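R.Ecl18kI (Enterobacter cloacae, PDB 2GB7) cuts double-stranded DNA as a type II restriction endonuclease, recognising the sequence 5'-CCNGG-3' and cleaving before its first C, with nucleotides flipped out of the bound duplex. Local coordinates at residues K10-K15 with T73-Y78. The protein carries 1 engineered substitution. Numbering follows the deposited sequence.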
loop_
_atom_site.group_PDB
_atom_site.type_symbol
_atom_site.label_atom_id
_atom_site.label_comp_id
_atom_site.label_asym_id
_atom_site.label_seq_id
_atom_site.Cartn_x
_atom_site.Cartn_y
_atom_site.Cartn_z
ATOM N N LYS F 10 0.989 11.139 20.428
ATOM C CA LYS F 10 0.223 10.934 19.186
ATOM C C LYS F 10 -0.926 11.925 19.063
ATOM O O LYS F 10 -1.164 12.491 17.975
ATOM C CB LYS F 10 -0.323 9.513 19.093
ATOM C CG LYS F 10 0.722 8.439 18.859
ATOM C CD LYS F 10 0.051 7.088 18.782
ATOM C CE LYS F 10 0.695 6.079 19.716
ATOM N NZ LYS F 10 -0.040 4.771 19.711
ATOM N N THR F 11 -1.638 12.141 20.168
ATOM C CA THR F 11 -2.786 13.043 20.172
ATOM C C THR F 11 -2.368 14.488 19.899
ATOM O O THR F 11 -3.012 15.198 19.110
ATOM C CB THR F 11 -3.596 12.914 21.469
ATOM O OG1 THR F 11 -4.129 11.585 21.540
ATOM C CG2 THR F 11 -4.755 13.911 21.496
ATOM N N LEU F 12 -1.274 14.899 20.530
ATOM C CA LEU F 12 -0.695 16.206 20.291
ATOM C C LEU F 12 -0.244 16.362 18.827
ATOM O O LEU F 12 -0.503 17.391 18.211
ATOM C CB LEU F 12 0.464 16.448 21.264
ATOM C CG LEU F 12 1.373 17.656 21.048
ATOM C CD1 LEU F 12 0.632 18.975 21.244
ATOM C CD2 LEU F 12 2.567 17.554 21.980
ATOM N N ILE F 13 0.416 15.338 18.284
ATOM C CA ILE F 13 0.962 15.394 16.918
ATOM C C ILE F 13 -0.178 15.618 15.918
ATOM O O ILE F 13 -0.082 16.464 15.036
ATOM C CB ILE F 13 1.786 14.111 16.552
ATOM C CG1 ILE F 13 3.099 14.027 17.336
ATOM C CG2 ILE F 13 2.102 14.054 15.047
ATOM C CD1 ILE F 13 3.729 12.649 17.291
ATOM N N SER F 14 -1.264 14.880 16.110
ATOM C CA SER F 14 -2.455 15.010 15.266
ATOM C C SER F 14 -3.122 16.376 15.392
ATOM O O SER F 14 -3.531 16.960 14.389
ATOM C CB SER F 14 -3.449 13.905 15.609
ATOM O OG SER F 14 -2.964 12.670 15.129
ATOM N N LYS F 15 -3.208 16.886 16.617
ATOM C CA LYS F 15 -3.777 18.203 16.878
ATOM C C LYS F 15 -2.946 19.276 16.188
ATOM O O LYS F 15 -3.486 20.152 15.510
ATOM C CB LYS F 15 -3.854 18.459 18.389
ATOM C CG LYS F 15 -4.564 19.752 18.801
ATOM C CD LYS F 15 -4.570 19.876 20.319
ATOM C CE LYS F 15 -4.908 21.289 20.790
ATOM N NZ LYS F 15 -6.364 21.491 21.099
ATOM N N THR F 73 10.945 18.914 14.470
ATOM C CA THR F 73 11.793 19.443 15.565
ATOM C C THR F 73 10.942 19.968 16.719
ATOM O O THR F 73 11.251 19.711 17.906
ATOM C CB THR F 73 12.692 20.541 15.027
ATOM O OG1 THR F 73 13.582 19.972 14.057
ATOM C CG2 THR F 73 13.499 21.201 16.152
ATOM N N ARG F 74 9.872 20.683 16.387
ATOM C CA ARG F 74 8.978 21.245 17.391
ATOM C C ARG F 74 8.283 20.161 18.194
ATOM O O ARG F 74 8.209 20.256 19.425
ATOM C CB ARG F 74 7.962 22.193 16.775
ATOM C CG ARG F 74 7.235 23.077 17.768
ATOM C CD ARG F 74 6.624 24.298 17.095
ATOM N NE ARG F 74 7.632 25.097 16.394
ATOM C CZ ARG F 74 7.869 25.073 15.078
ATOM N NH1 ARG F 74 7.157 24.301 14.238
ATOM N NH2 ARG F 74 8.828 25.852 14.594
ATOM N N MET F 75 7.804 19.133 17.504
ATOM C CA MET F 75 7.179 18.009 18.185
ATOM C C MET F 75 8.154 17.353 19.135
ATOM O O MET F 75 7.818 17.093 20.283
ATOM C CB MET F 75 6.599 16.997 17.186
ATOM C CG MET F 75 5.435 17.564 16.406
ATOM S SD MET F 75 4.144 18.303 17.427
ATOM C CE MET F 75 3.607 16.909 18.385
ATOM N N LEU F 76 9.372 17.111 18.668
ATOM C CA LEU F 76 10.375 16.463 19.505
ATOM C C LEU F 76 10.704 17.282 20.746
ATOM O O LEU F 76 11.084 16.737 21.782
ATOM C CB LEU F 76 11.654 16.206 18.706
ATOM C CG LEU F 76 11.607 15.074 17.678
ATOM C CD1 LEU F 76 12.895 15.026 16.839
ATOM C CD2 LEU F 76 11.355 13.731 18.357
ATOM N N SER F 77 10.555 18.594 20.667
ATOM C CA SER F 77 10.994 19.402 21.811
ATOM C C SER F 77 10.015 19.304 23.013
ATOM O O SER F 77 10.378 19.593 24.166
ATOM C CB SER F 77 11.317 20.818 21.343
ATOM O OG SER F 77 12.222 20.743 20.243
ATOM N N TYR F 78 8.804 18.811 22.744
ATOM C CA TYR F 78 7.819 18.485 23.788
ATOM C C TYR F 78 8.203 17.308 24.692
ATOM O O TYR F 78 7.539 17.057 25.706
ATOM C CB TYR F 78 6.481 18.146 23.155
ATOM C CG TYR F 78 5.606 19.319 22.816
ATOM C CD1 TYR F 78 5.581 19.827 21.522
ATOM C CD2 TYR F 78 4.768 19.898 23.777
ATOM C CE1 TYR F 78 4.758 20.887 21.179
ATOM C CE2 TYR F 78 3.936 20.966 23.448
ATOM C CZ TYR F 78 3.938 21.451 22.135
ATOM O OH TYR F 78 3.136 22.502 21.769
#
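A chi1 of 170° sets CG of L12 opposite the backbone N, and the turn at chi2 then brings methyl CD2 of L12 over one face of the Y78 ring. In the same segment as Y78, M75 sends CG out anti to the carbonyl carbon, and bends at chi2 and chi3 bring the terminal CE back against L12 and I13. The evidence for a CH-pi contact is direct. CD2 of L12 stands 3.6 Å from the centroid of the Y78 ring and 12° off its normal, so the methyl sits nearly above the ring centre, with CG of Y78 also 3.6 Å away. The edge of the same ring meets the backbone O of M75 in plane. L12 and M75 pass each other in opposite directions, CG of L12 lying 3.6 Å from CE of M75. The methionine methyl also meets I13, with CB of I13 3.8 Å from CE of M75; the still shorter approach to CG1 is doubtful in the model. The backbones are nearest at I13 and M75, whose CA atoms are 6.9 Å apart.

This packing joins helix 6-20 to the C-terminal part of helix 49-77. L4 touches both L12 and Y78, while helix 102-134 receives I13 through L108 and S111. Nearby, S14 packs on a phosphate of the bound DNA, and OG1 of T73 is hydrogen-bonded to the backbone O of T98 of the second subunit. Between the two segments the contact consists of apolar approaches and one methyl-on-ring CH-pi contact, so dispersion and the burial of nonpolar surface, a modest 206 Å² with both sides summed, probably provide the attraction.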